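Local atomic coordinates of DNA alpha-glucosyltransferase (Enterobacteria phage T4, PDB entry 1XV5), a protein that is a bacteriophage glycosyltransferase of the GT-B clan, built from two domains that each carry a parallel beta sheet, here with uridine-5'-diphosphate bound. Residues K19-E23 and F175-D180; M179-R185 and L311-C316; Q303-E307 and L382-Q386. All coordinates share one frame; numbering follows the deposited sequence.

Contact 1. Residues K19-E23 and F175-D180. With UDP (uridine-5'-diphosphate), chain C.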
loop_
_atom_site.group_PDB
_atom_site.type_symbol
_atom_site.label_atom_id
_atom_site.label_comp_id
_atom_site.label_asym_id
_atom_site.label_seq_id
_atom_site.Cartn_x
_atom_site.Cartn_y
_atom_site.Cartn_z
ATOM N N LYS A 19 4.456 -5.529 -0.276
ATOM C CA LYS A 19 4.469 -5.098 -1.669
ATOM C C LYS A 19 5.637 -4.142 -1.915
ATOM O O LYS A 19 6.391 -4.296 -2.876
ATOM C CB LYS A 19 3.148 -4.404 -2.008
ATOM C CG LYS A 19 3.067 -3.873 -3.430
ATOM C CD LYS A 19 3.268 -4.976 -4.455
ATOM C CE LYS A 19 3.004 -4.452 -5.858
ATOM N NZ LYS A 19 3.324 -5.452 -6.901
ATOM N N PHE A 20 5.777 -3.150 -1.043
ATOM C CA PHE A 20 6.858 -2.182 -1.166
ATOM C C PHE A 20 8.205 -2.898 -1.129
ATOM O O PHE A 20 9.071 -2.652 -1.962
ATOM C CB PHE A 20 6.798 -1.169 -0.020
ATOM C CG PHE A 20 7.954 -0.210 -0.002
ATOM C CD1 PHE A 20 7.958 0.916 -0.816
ATOM C CD2 PHE A 20 9.051 -0.442 0.827
ATOM C CE1 PHE A 20 9.032 1.799 -0.809
ATOM C CE2 PHE A 20 10.137 0.439 0.843
ATOM C CZ PHE A 20 10.128 1.559 0.027
ATOM N N SER A 21 8.371 -3.787 -0.155
ATOM C CA SER A 21 9.625 -4.516 -0.015
ATOM C C SER A 21 9.984 -5.317 -1.264
ATOM O O SER A 21 11.152 -5.387 -1.644
ATOM C CB SER A 21 9.559 -5.440 1.204
ATOM O OG SER A 21 9.442 -4.678 2.396
ATOM N N LEU A 22 8.984 -5.914 -1.905
ATOM C CA LEU A 22 9.229 -6.702 -3.106
ATOM C C LEU A 22 9.560 -5.808 -4.298
ATOM O O LEU A 22 10.442 -6.127 -5.097
ATOM C CB LEU A 22 8.014 -7.582 -3.415
ATOM C CG LEU A 22 7.672 -8.610 -2.327
ATOM C CD1 LEU A 22 6.446 -9.415 -2.734
ATOM C CD2 LEU A 22 8.860 -9.535 -2.104
ATOM N N GLU A 23 8.856 -4.685 -4.415
ATOM C CA GLU A 23 9.103 -3.746 -5.505
ATOM C C GLU A 23 10.474 -3.106 -5.307
ATOM O O GLU A 23 11.184 -2.820 -6.272
ATOM C CB GLU A 23 8.015 -2.666 -5.532
ATOM C CG GLU A 23 6.653 -3.196 -5.942
ATOM C CD GLU A 23 6.573 -3.517 -7.425
ATOM O OE1 GLU A 23 5.671 -4.284 -7.820
ATOM O OE2 GLU A 23 7.400 -2.995 -8.202
ATOM N N PHE A 175 8.504 10.244 0.949
ATOM C CA PHE A 175 8.682 9.217 -0.065
ATOM C C PHE A 175 7.314 8.744 -0.527
ATOM O O PHE A 175 6.309 8.958 0.158
ATOM C CB PHE A 175 9.466 8.022 0.496
ATOM C CG PHE A 175 8.604 6.996 1.195
ATOM C CD1 PHE A 175 8.218 5.829 0.539
ATOM C CD2 PHE A 175 8.175 7.202 2.500
ATOM C CE1 PHE A 175 7.417 4.876 1.174
ATOM C CE2 PHE A 175 7.374 6.261 3.149
ATOM C CZ PHE A 175 6.995 5.093 2.483
ATOM N N GLN A 176 7.284 8.124 -1.701
ATOM C CA GLN A 176 6.060 7.551 -2.250
ATOM C C GLN A 176 6.373 6.071 -2.405
ATOM O O GLN A 176 7.500 5.715 -2.743
ATOM C CB GLN A 176 5.749 8.100 -3.642
ATOM C CG GLN A 176 5.471 9.576 -3.719
ATOM C CD GLN A 176 5.380 10.039 -5.159
ATOM O OE1 GLN A 176 4.411 9.742 -5.867
ATOM N NE2 GLN A 176 6.402 10.755 -5.607
ATOM N N PRO A 177 5.391 5.192 -2.149
ATOM C CA PRO A 177 5.604 3.744 -2.287
ATOM C C PRO A 177 5.479 3.416 -3.782
ATOM O O PRO A 177 4.372 3.380 -4.327
ATOM C CB PRO A 177 4.479 3.153 -1.443
ATOM C CG PRO A 177 3.369 4.148 -1.623
ATOM C CD PRO A 177 4.071 5.487 -1.557
ATOM N N PRO A 178 6.612 3.163 -4.460
ATOM C CA PRO A 178 6.639 2.858 -5.892
ATOM C C PRO A 178 6.320 1.439 -6.324
ATOM O O PRO A 178 6.475 0.485 -5.569
ATOM C CB PRO A 178 8.069 3.237 -6.310
ATOM C CG PRO A 178 8.755 3.743 -5.021
ATOM C CD PRO A 178 7.975 3.101 -3.914
ATOM N N MET A 179 5.890 1.323 -7.574
ATOM C CA MET A 179 5.579 0.038 -8.174
ATOM C C MET A 179 6.033 0.098 -9.623
ATOM O O MET A 179 6.007 1.165 -10.234
ATOM C CB MET A 179 4.074 -0.226 -8.127
ATOM C CG MET A 179 3.660 -1.538 -8.753
ATOM S SD MET A 179 1.901 -1.848 -8.537
ATOM C CE MET A 179 1.252 -1.199 -10.089
ATOM N N ASP A 180 6.476 -1.032 -10.166
ATOM C CA ASP A 180 6.876 -1.059 -11.562
ATOM C C ASP A 180 5.548 -1.163 -12.306
ATOM O O ASP A 180 5.029 -2.259 -12.542
ATOM C CB ASP A 180 7.737 -2.283 -11.877
ATOM C CG ASP A 180 8.298 -2.248 -13.286
ATOM O OD1 ASP A 180 7.676 -1.599 -14.156
ATOM O OD2 ASP A 180 9.353 -2.874 -13.530
HETATM N N1 UDP C . -3.252 -7.111 -1.403
HETATM C C2 UDP C . -3.261 -8.429 -1.812
HETATM N N3 UDP C . -4.242 -9.203 -1.247
HETATM C C4 UDP C . -5.202 -8.794 -0.339
HETATM C C5 UDP C . -5.131 -7.412 0.024
HETATM C C6 UDP C . -4.179 -6.637 -0.506
HETATM O O2 UDP C . -2.464 -8.875 -2.622
HETATM O O4 UDP C . -6.023 -9.608 0.081
HETATM C "C1'" UDP C . -2.211 -6.237 -1.954
HETATM C "C2'" UDP C . -2.732 -5.033 -2.732
HETATM O "O2'" UDP C . -3.092 -5.395 -4.048
HETATM C "C3'" UDP C . -1.520 -4.115 -2.643
HETATM C "C4'" UDP C . -1.071 -4.336 -1.200
HETATM O "O4'" UDP C . -1.485 -5.690 -0.874
HETATM O "O3'" UDP C . -0.512 -4.574 -3.543
HETATM C "C5'" UDP C . -1.663 -3.372 -0.190
HETATM O "O5'" UDP C . -0.980 -2.126 -0.255
HETATM P PA UDP C . -1.737 -0.723 -0.240
HETATM O O1A UDP C . -0.674 0.300 -0.322
HETATM O O2A UDP C . -2.805 -0.744 -1.274
HETATM O O3A UDP C . -2.482 -0.638 1.215
HETATM P PB UDP C . -2.069 -1.219 2.690
HETATM O O1B UDP C . -2.545 -0.226 3.687
HETATM O O2B UDP C . -2.548 -2.617 2.778
HETATM O O3B UDP C . -0.481 -1.217 2.689
HETATM O O HOH W 1 5.120 -4.502 -10.374
#
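Phe20 sets one edge of its ring against the pyrrolidine of Pro178, with CE1 3.5 Å from Pro178 CD, while Pro177 approaches the neighbouring CD1 of Phe20 obliquely. Phe175 adds an offset edge-to-face stack, turning its edge to the face of Phe20 with the ring planes at 69°. One turn along, Glu23 holds the loop by its carboxylate. Asp180 N donates to Glu23 OE2 at 2.9 Å, coming in from above the carboxylate plane rather than within it. Glu23 OE1 uses its anti lone pair for the 2.8 Å salt bridge from Lys19 NZ, and it also accepts from a water that donates to Asp180 O. Both oxygens are thus gripped, which should fix the rotation of the carboxylate. A bend at chi2 (58°) carries the Lys19 chain past Met179, where CE lies 3.9 Å from Met179 SD. Lower on the same chain, Lys19 CG approaches O3' of uridine-5'-diphosphate at 3.6 Å. The loop 175-180 leaves the last strand of the N-terminal sheet, so the contact joins the first helix of that Rossmann-like domain to the interdomain crossing at the nucleotide cleft of a GT-B fold.

Contact 2. Residues M179-R185 and L311-C316. With UDP (uridine-5'-diphosphate), chain C.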
loop_
_atom_site.group_PDB
_atom_site.type_symbol
_atom_site.label_atom_id
_atom_site.label_comp_id
_atom_site.label_asym_id
_atom_site.label_seq_id
_atom_site.Cartn_x
_atom_site.Cartn_y
_atom_site.Cartn_z
ATOM N N MET A 179 5.890 1.323 -7.574
ATOM C CA MET A 179 5.579 0.038 -8.174
ATOM C C MET A 179 6.033 0.098 -9.623
ATOM O O MET A 179 6.007 1.165 -10.234
ATOM C CB MET A 179 4.074 -0.226 -8.127
ATOM C CG MET A 179 3.660 -1.538 -8.753
ATOM S SD MET A 179 1.901 -1.848 -8.537
ATOM C CE MET A 179 1.252 -1.199 -10.089
ATOM N N ASP A 180 6.476 -1.032 -10.166
ATOM C CA ASP A 180 6.876 -1.059 -11.562
ATOM C C ASP A 180 5.548 -1.163 -12.306
ATOM O O ASP A 180 5.029 -2.259 -12.542
ATOM C CB ASP A 180 7.737 -2.283 -11.877
ATOM C CG ASP A 180 8.298 -2.248 -13.286
ATOM O OD1 ASP A 180 7.676 -1.599 -14.156
ATOM O OD2 ASP A 180 9.353 -2.874 -13.530
ATOM N N ILE A 181 4.992 -0.008 -12.647
ATOM C CA ILE A 181 3.714 0.072 -13.339
ATOM C C ILE A 181 3.782 -0.485 -14.761
ATOM O O ILE A 181 2.817 -1.071 -15.258
ATOM C CB ILE A 181 3.231 1.538 -13.337
ATOM C CG1 ILE A 181 2.818 1.914 -11.909
ATOM C CG2 ILE A 181 2.086 1.730 -14.324
ATOM C CD1 ILE A 181 2.577 3.392 -11.680
ATOM N N VAL A 182 4.929 -0.309 -15.403
ATOM C CA VAL A 182 5.132 -0.805 -16.757
ATOM C C VAL A 182 5.041 -2.331 -16.764
ATOM O O VAL A 182 4.388 -2.925 -17.621
ATOM C CB VAL A 182 6.522 -0.389 -17.291
ATOM C CG1 VAL A 182 6.737 -0.950 -18.687
ATOM C CG2 VAL A 182 6.641 1.127 -17.296
ATOM N N LYS A 183 5.701 -2.962 -15.796
ATOM C CA LYS A 183 5.699 -4.415 -15.699
ATOM C C LYS A 183 4.295 -4.994 -15.543
ATOM O O LYS A 183 3.963 -6.001 -16.163
ATOM C CB LYS A 183 6.582 -4.865 -14.535
ATOM C CG LYS A 183 6.753 -6.374 -14.452
ATOM C CD LYS A 183 7.860 -6.760 -13.483
ATOM C CE LYS A 183 9.188 -6.150 -13.908
ATOM N NZ LYS A 183 9.511 -6.454 -15.333
ATOM N N VAL A 184 3.469 -4.365 -14.713
ATOM C CA VAL A 184 2.107 -4.843 -14.522
ATOM C C VAL A 184 1.325 -4.720 -15.825
ATOM O O VAL A 184 0.603 -5.639 -16.210
ATOM C CB VAL A 184 1.385 -4.057 -13.402
ATOM C CG1 VAL A 184 -0.096 -4.408 -13.382
ATOM C CG2 VAL A 184 2.015 -4.395 -12.059
ATOM N N ARG A 185 1.462 -3.593 -16.518
ATOM C CA ARG A 185 0.741 -3.447 -17.779
ATOM C C ARG A 185 1.183 -4.487 -18.801
ATOM O O ARG A 185 0.356 -5.077 -19.496
ATOM C CB ARG A 185 0.936 -2.060 -18.393
ATOM C CG ARG A 185 0.335 -1.999 -19.805
ATOM C CD ARG A 185 0.282 -0.606 -20.409
ATOM N NE ARG A 185 -0.416 -0.650 -21.699
ATOM C CZ ARG A 185 -0.946 0.409 -22.302
ATOM N NH1 ARG A 185 -0.861 1.610 -21.740
ATOM N NH2 ARG A 185 -1.575 0.266 -23.464
ATOM N N LEU A 311 -2.410 2.366 -7.704
ATOM C CA LEU A 311 -1.542 2.108 -8.844
ATOM C C LEU A 311 -1.925 0.870 -9.636
ATOM O O LEU A 311 -1.837 0.856 -10.863
ATOM C CB LEU A 311 -0.090 1.995 -8.370
ATOM C CG LEU A 311 0.430 3.151 -7.506
ATOM C CD1 LEU A 311 1.916 2.941 -7.242
ATOM C CD2 LEU A 311 0.196 4.499 -8.208
ATOM N N GLU A 312 -2.356 -0.169 -8.935
ATOM C CA GLU A 312 -2.735 -1.405 -9.592
ATOM C C GLU A 312 -3.921 -1.218 -10.538
ATOM O O GLU A 312 -3.977 -1.841 -11.591
ATOM C CB GLU A 312 -3.017 -2.476 -8.531
ATOM C CG GLU A 312 -1.723 -2.960 -7.870
ATOM C CD GLU A 312 -1.928 -3.737 -6.579
ATOM O OE1 GLU A 312 -0.968 -4.417 -6.160
ATOM O OE2 GLU A 312 -3.022 -3.662 -5.977
ATOM N N LEU A 313 -4.860 -0.347 -10.182
ATOM C CA LEU A 313 -6.010 -0.123 -11.057
ATOM C C LEU A 313 -5.585 0.456 -12.404
ATOM O O LEU A 313 -5.989 -0.032 -13.464
ATOM C CB LEU A 313 -7.025 0.816 -10.394
ATOM C CG LEU A 313 -7.624 0.312 -9.079
ATOM C CD1 LEU A 313 -8.807 1.189 -8.691
ATOM C CD2 LEU A 313 -8.070 -1.139 -9.237
ATOM N N GLY A 314 -4.766 1.498 -12.368
ATOM C CA GLY A 314 -4.326 2.100 -13.610
ATOM C C GLY A 314 -3.388 1.201 -14.392
ATOM O O GLY A 314 -3.443 1.139 -15.619
ATOM N N ALA A 315 -2.534 0.483 -13.676
ATOM C CA ALA A 315 -1.564 -0.389 -14.320
ATOM C C ALA A 315 -2.137 -1.589 -15.067
ATOM O O ALA A 315 -1.593 -1.982 -16.096
ATOM C CB ALA A 315 -0.537 -0.858 -13.293
ATOM N N CYS A 316 -3.227 -2.171 -14.573
ATOM C CA CYS A 316 -3.787 -3.339 -15.237
ATOM C C CYS A 316 -4.798 -3.019 -16.340
ATOM O O CYS A 316 -5.289 -3.917 -17.012
ATOM C CB CYS A 316 -4.402 -4.306 -14.214
ATOM S SG CYS A 316 -5.973 -3.796 -13.512
HETATM N N1 UDP C . -3.252 -7.111 -1.403
HETATM C C2 UDP C . -3.261 -8.429 -1.812
HETATM N N3 UDP C . -4.242 -9.203 -1.247
HETATM C C4 UDP C . -5.202 -8.794 -0.339
HETATM C C5 UDP C . -5.131 -7.412 0.024
HETATM C C6 UDP C . -4.179 -6.637 -0.506
HETATM O O2 UDP C . -2.464 -8.875 -2.622
HETATM O O4 UDP C . -6.023 -9.608 0.081
HETATM C "C1'" UDP C . -2.211 -6.237 -1.954
HETATM C "C2'" UDP C . -2.732 -5.033 -2.732
HETATM O "O2'" UDP C . -3.092 -5.395 -4.048
HETATM C "C3'" UDP C . -1.520 -4.115 -2.643
HETATM C "C4'" UDP C . -1.071 -4.336 -1.200
HETATM O "O4'" UDP C . -1.485 -5.690 -0.874
HETATM O "O3'" UDP C . -0.512 -4.574 -3.543
HETATM C "C5'" UDP C . -1.663 -3.372 -0.190
HETATM O "O5'" UDP C . -0.980 -2.126 -0.255
HETATM P PA UDP C . -1.737 -0.723 -0.240
HETATM O O1A UDP C . -0.674 0.300 -0.322
HETATM O O2A UDP C . -2.805 -0.744 -1.274
HETATM O O3A UDP C . -2.482 -0.638 1.215
HETATM P PB UDP C . -2.069 -1.219 2.690
HETATM O O1B UDP C . -2.545 -0.226 3.687
HETATM O O2B UDP C . -2.548 -2.617 2.778
HETATM O O3B UDP C . -0.481 -1.217 2.689
#
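The carboxylate of Glu312 is the flat group on the ligand side of this contact: its stem is touched by Met179, with SD 3.8 Å from Glu312 CG and the two side chains crossing at about a right angle, and its oxygens reach the ribose. There O3' of uridine-5'-diphosphate donates to Glu312 OE1 at 2.7 Å and O2' donates to Glu312 OE2 at 2.6 Å, so the two oxygens divide the diol between them. Asn278 also bonds OE1, which further fixes the group. The second flat group, the guanidinium of Arg185, leads away to a salt bridge with Glu376 and cation-pi contacts with Trp189 and Tyr379.

Between them the packing centres on the small side chain of Ala315. Met179 bends at chi3 (95°), which brings CE to 3.7 Å from Ala315 CB. The CG2 branch of Ile181 lies 3.8 Å from Ala315 CB, and Val184 puts CG1 3.6 Å from that same methyl. With so little bulk at Ala315, the backbones come close: Arg185 CA approaches Ala315 O at 3.2 Å as a CA-H...O contact.

At its start, helix 181-188 is capped by Asp180, whose OD1 accepts from Lys183 N. Its first turn, 181-185, crosses segment 311-316 of helix 308-316 at -50°, with the segment axes 8.3 Å apart at closest approach. Helix 368-386 packs on Ile181 and Leu311, helix 278-286 lies against Glu312 and Cys316, and helix 17-30 reaches Met179 and Glu312 through Lys19.

Contact 3. Residues Q303-E307 and L382-Q386. With UDP (uridine-5'-diphosphate), chain C.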
loop_
_atom_site.group_PDB
_atom_site.type_symbol
_atom_site.label_atom_id
_atom_site.label_comp_id
_atom_site.label_asym_id
_atom_site.label_seq_id
_atom_site.Cartn_x
_atom_site.Cartn_y
_atom_site.Cartn_z
ATOM N N GLN A 303 0.470 13.534 1.097
ATOM C CA GLN A 303 1.422 14.456 0.489
ATOM C C GLN A 303 1.524 14.114 -0.999
ATOM O O GLN A 303 0.947 14.815 -1.832
ATOM C CB GLN A 303 2.796 14.360 1.174
ATOM C CG GLN A 303 3.736 15.517 0.814
ATOM C CD GLN A 303 4.822 15.745 1.856
ATOM O OE1 GLN A 303 4.560 15.690 3.058
ATOM N NE2 GLN A 303 6.040 16.030 1.399
ATOM N N ARG A 304 2.231 13.034 -1.332
ATOM C CA ARG A 304 2.371 12.600 -2.728
ATOM C C ARG A 304 2.046 11.118 -2.898
ATOM O O ARG A 304 1.918 10.633 -4.012
ATOM C CB ARG A 304 3.812 12.792 -3.236
ATOM C CG ARG A 304 4.307 14.227 -3.363
ATOM C CD ARG A 304 5.746 14.234 -3.897
ATOM N NE ARG A 304 6.662 13.530 -3.000
ATOM C CZ ARG A 304 7.878 13.109 -3.341
ATOM N NH1 ARG A 304 8.636 12.473 -2.454
ATOM N NH2 ARG A 304 8.337 13.316 -4.568
ATOM N N SER A 305 1.904 10.398 -1.794
ATOM C CA SER A 305 1.678 8.963 -1.874
ATOM C C SER A 305 0.296 8.400 -2.182
ATOM O O SER A 305 -0.647 8.579 -1.408
ATOM C CB SER A 305 2.171 8.295 -0.586
ATOM O OG SER A 305 3.521 8.621 -0.318
ATOM N N LEU A 306 0.183 7.726 -3.324
ATOM C CA LEU A 306 -1.049 7.024 -3.650
ATOM C C LEU A 306 -0.691 5.670 -3.050
ATOM O O LEU A 306 0.467 5.446 -2.672
ATOM C CB LEU A 306 -1.257 6.880 -5.161
ATOM C CG LEU A 306 -1.961 8.042 -5.862
ATOM C CD1 LEU A 306 -1.988 7.782 -7.363
ATOM C CD2 LEU A 306 -3.384 8.198 -5.310
ATOM N N GLU A 307 -1.664 4.779 -2.943
ATOM C CA GLU A 307 -1.418 3.455 -2.388
ATOM C C GLU A 307 -1.252 2.450 -3.517
ATOM O O GLU A 307 -1.556 2.748 -4.674
ATOM C CB GLU A 307 -2.584 3.050 -1.491
ATOM C CG GLU A 307 -2.755 3.976 -0.312
ATOM C CD GLU A 307 -3.941 3.611 0.546
ATOM O OE1 GLU A 307 -5.078 3.991 0.193
ATOM O OE2 GLU A 307 -3.728 2.929 1.566
ATOM N N LEU A 382 -0.499 7.838 -13.847
ATOM C CA LEU A 382 -0.039 7.116 -12.672
ATOM C C LEU A 382 1.415 6.684 -12.833
ATOM O O LEU A 382 2.168 6.652 -11.863
ATOM C CB LEU A 382 -0.955 5.919 -12.412
ATOM C CG LEU A 382 -2.388 6.345 -12.056
ATOM C CD1 LEU A 382 -3.277 5.117 -11.919
ATOM C CD2 LEU A 382 -2.387 7.153 -10.758
ATOM N N TYR A 383 1.807 6.359 -14.060
ATOM C CA TYR A 383 3.189 5.974 -14.340
ATOM C C TYR A 383 4.098 7.164 -14.008
ATOM O O TYR A 383 5.092 7.035 -13.286
ATOM C CB TYR A 383 3.329 5.610 -15.819
ATOM C CG TYR A 383 4.756 5.570 -16.309
ATOM C CD1 TYR A 383 5.615 4.537 -15.937
ATOM C CD2 TYR A 383 5.254 6.580 -17.130
ATOM C CE1 TYR A 383 6.940 4.512 -16.370
ATOM C CE2 TYR A 383 6.579 6.566 -17.568
ATOM C CZ TYR A 383 7.413 5.528 -17.184
ATOM O OH TYR A 383 8.718 5.500 -17.626
ATOM N N GLN A 384 3.743 8.331 -14.540
ATOM C CA GLN A 384 4.515 9.544 -14.299
ATOM C C GLN A 384 4.540 9.900 -12.818
ATOM O O GLN A 384 5.536 10.398 -12.300
ATOM C CB GLN A 384 3.919 10.717 -15.089
ATOM C CG GLN A 384 4.150 10.631 -16.589
ATOM C CD GLN A 384 5.606 10.852 -16.962
ATOM O OE1 GLN A 384 6.050 10.467 -18.045
ATOM N NE2 GLN A 384 6.354 11.485 -16.068
ATOM N N HIS A 385 3.439 9.629 -12.128
ATOM C CA HIS A 385 3.364 9.971 -10.719
ATOM C C HIS A 385 4.102 9.066 -9.751
ATOM O O HIS A 385 4.749 9.559 -8.827
ATOM C CB HIS A 385 1.906 10.054 -10.266
ATOM C CG HIS A 385 1.750 10.522 -8.851
ATOM N ND1 HIS A 385 1.280 9.709 -7.842
ATOM C CD2 HIS A 385 2.053 11.705 -8.271
ATOM C CE1 HIS A 385 1.301 10.373 -6.700
ATOM N NE2 HIS A 385 1.766 11.587 -6.933
ATOM N N GLN A 386 4.037 7.754 -9.960
ATOM C CA GLN A 386 4.645 6.858 -8.981
ATOM C C GLN A 386 5.346 5.589 -9.468
ATOM O O GLN A 386 5.451 4.619 -8.714
ATOM C CB GLN A 386 3.554 6.497 -7.955
ATOM C CG GLN A 386 4.033 6.288 -6.529
ATOM C CD GLN A 386 2.910 6.463 -5.517
ATOM O OE1 GLN A 386 2.277 7.523 -5.455
ATOM N NE2 GLN A 386 2.657 5.428 -4.718
HETATM N N1 UDP C . -3.252 -7.111 -1.403
HETATM C C2 UDP C . -3.261 -8.429 -1.812
HETATM N N3 UDP C . -4.242 -9.203 -1.247
HETATM C C4 UDP C . -5.202 -8.794 -0.339
HETATM C C5 UDP C . -5.131 -7.412 0.024
HETATM C C6 UDP C . -4.179 -6.637 -0.506
HETATM O O2 UDP C . -2.464 -8.875 -2.622
HETATM O O4 UDP C . -6.023 -9.608 0.081
HETATM C "C1'" UDP C . -2.211 -6.237 -1.954
HETATM C "C2'" UDP C . -2.732 -5.033 -2.732
HETATM O "O2'" UDP C . -3.092 -5.395 -4.048
HETATM C "C3'" UDP C . -1.520 -4.115 -2.643
HETATM C "C4'" UDP C . -1.071 -4.336 -1.200
HETATM O "O4'" UDP C . -1.485 -5.690 -0.874
HETATM O "O3'" UDP C . -0.512 -4.574 -3.543
HETATM C "C5'" UDP C . -1.663 -3.372 -0.190
HETATM O "O5'" UDP C . -0.980 -2.126 -0.255
HETATM P PA UDP C . -1.737 -0.723 -0.240
HETATM O O1A UDP C . -0.674 0.300 -0.322
HETATM O O2A UDP C . -2.805 -0.744 -1.274
HETATM O O3A UDP C . -2.482 -0.638 1.215
HETATM P PB UDP C . -2.069 -1.219 2.690
HETATM O O1B UDP C . -2.545 -0.226 3.687
HETATM O O2B UDP C . -2.548 -2.617 2.778
HETATM O O3B UDP C . -0.481 -1.217 2.689
#
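Gln386 grips the backbone of Leu306 with both ends of its amide. Leu306 N donates to Gln386 OE1 at 3.0 Å in a nearly straight bond (171°) that lies in the carbonyl plane, on a lone pair. In return Gln386 NE2 donates to Leu306 O, also at 3.0 Å and straighter still (175°). Here the acceptor sits in the plane of the amide, but the donor stands well above the plane of the Leu306 carbonyl. The side-chain amide thus pairs with both polar groups of one residue, much as a neighbouring strand would, and the paired bonds hold it flat and fix which end is which. Gln386 NE2 probably also donates to Pro177 O.

Under this polar pair lies the side chain of Leu306. Leu306 CB is 3.6 Å from Gln386 OE1, and Leu306 CD1 meets Leu382 CD2 at 3.5 Å, a tight methyl contact between side chains that cross at about a right angle. His385, with CG anti to its backbone N (chi1 -175°), brings ND1 to 3.8 Å from Leu306 CD1. That nitrogen is buried and has no polar partner in the model, whereas NE2 of the same ring is bonded to Lys331 O.

Farther out, Glu307 turns away from the helix toward the ligand, with CB 3.5 Å from O1A of uridine-5'-diphosphate, and its carboxylate is paired with Lys210. Glu307 is the N-cap of helix 308-316, so the loop delivers that helix's start to the diphosphate. The loop follows strand 288-293 of the C-terminal sheet and is braced by residues 382-386 of helix 368-386, while helix 388-399 meets Gln386 through Cys391 and pairs Glu394 with Arg304.

How the contacts relate
The three contacts cluster about the interdomain crossing, their centres 11 to 12 Å apart, and all reach uridine-5'-diphosphate. Contacts 1 and 2 share Met179 and Asp180, the turn from loop into helix 181-188. Contact 3 is tied to contact 1 by a probable hydrogen bond of 2.7 Å between Pro177 O and Gln386 NE2, and to contact 2 by packing, with Ile181 CD1 3.3 Å from Leu382 O. Contact 3 takes in the loop leading into helix 308-316 and contact 2 the helix itself, and they serve different parts of the ligand: Glu312 holds the ribose hydroxyls, near which Lys19 of contact 1 also lies, and Glu307 sits beside the phosphates.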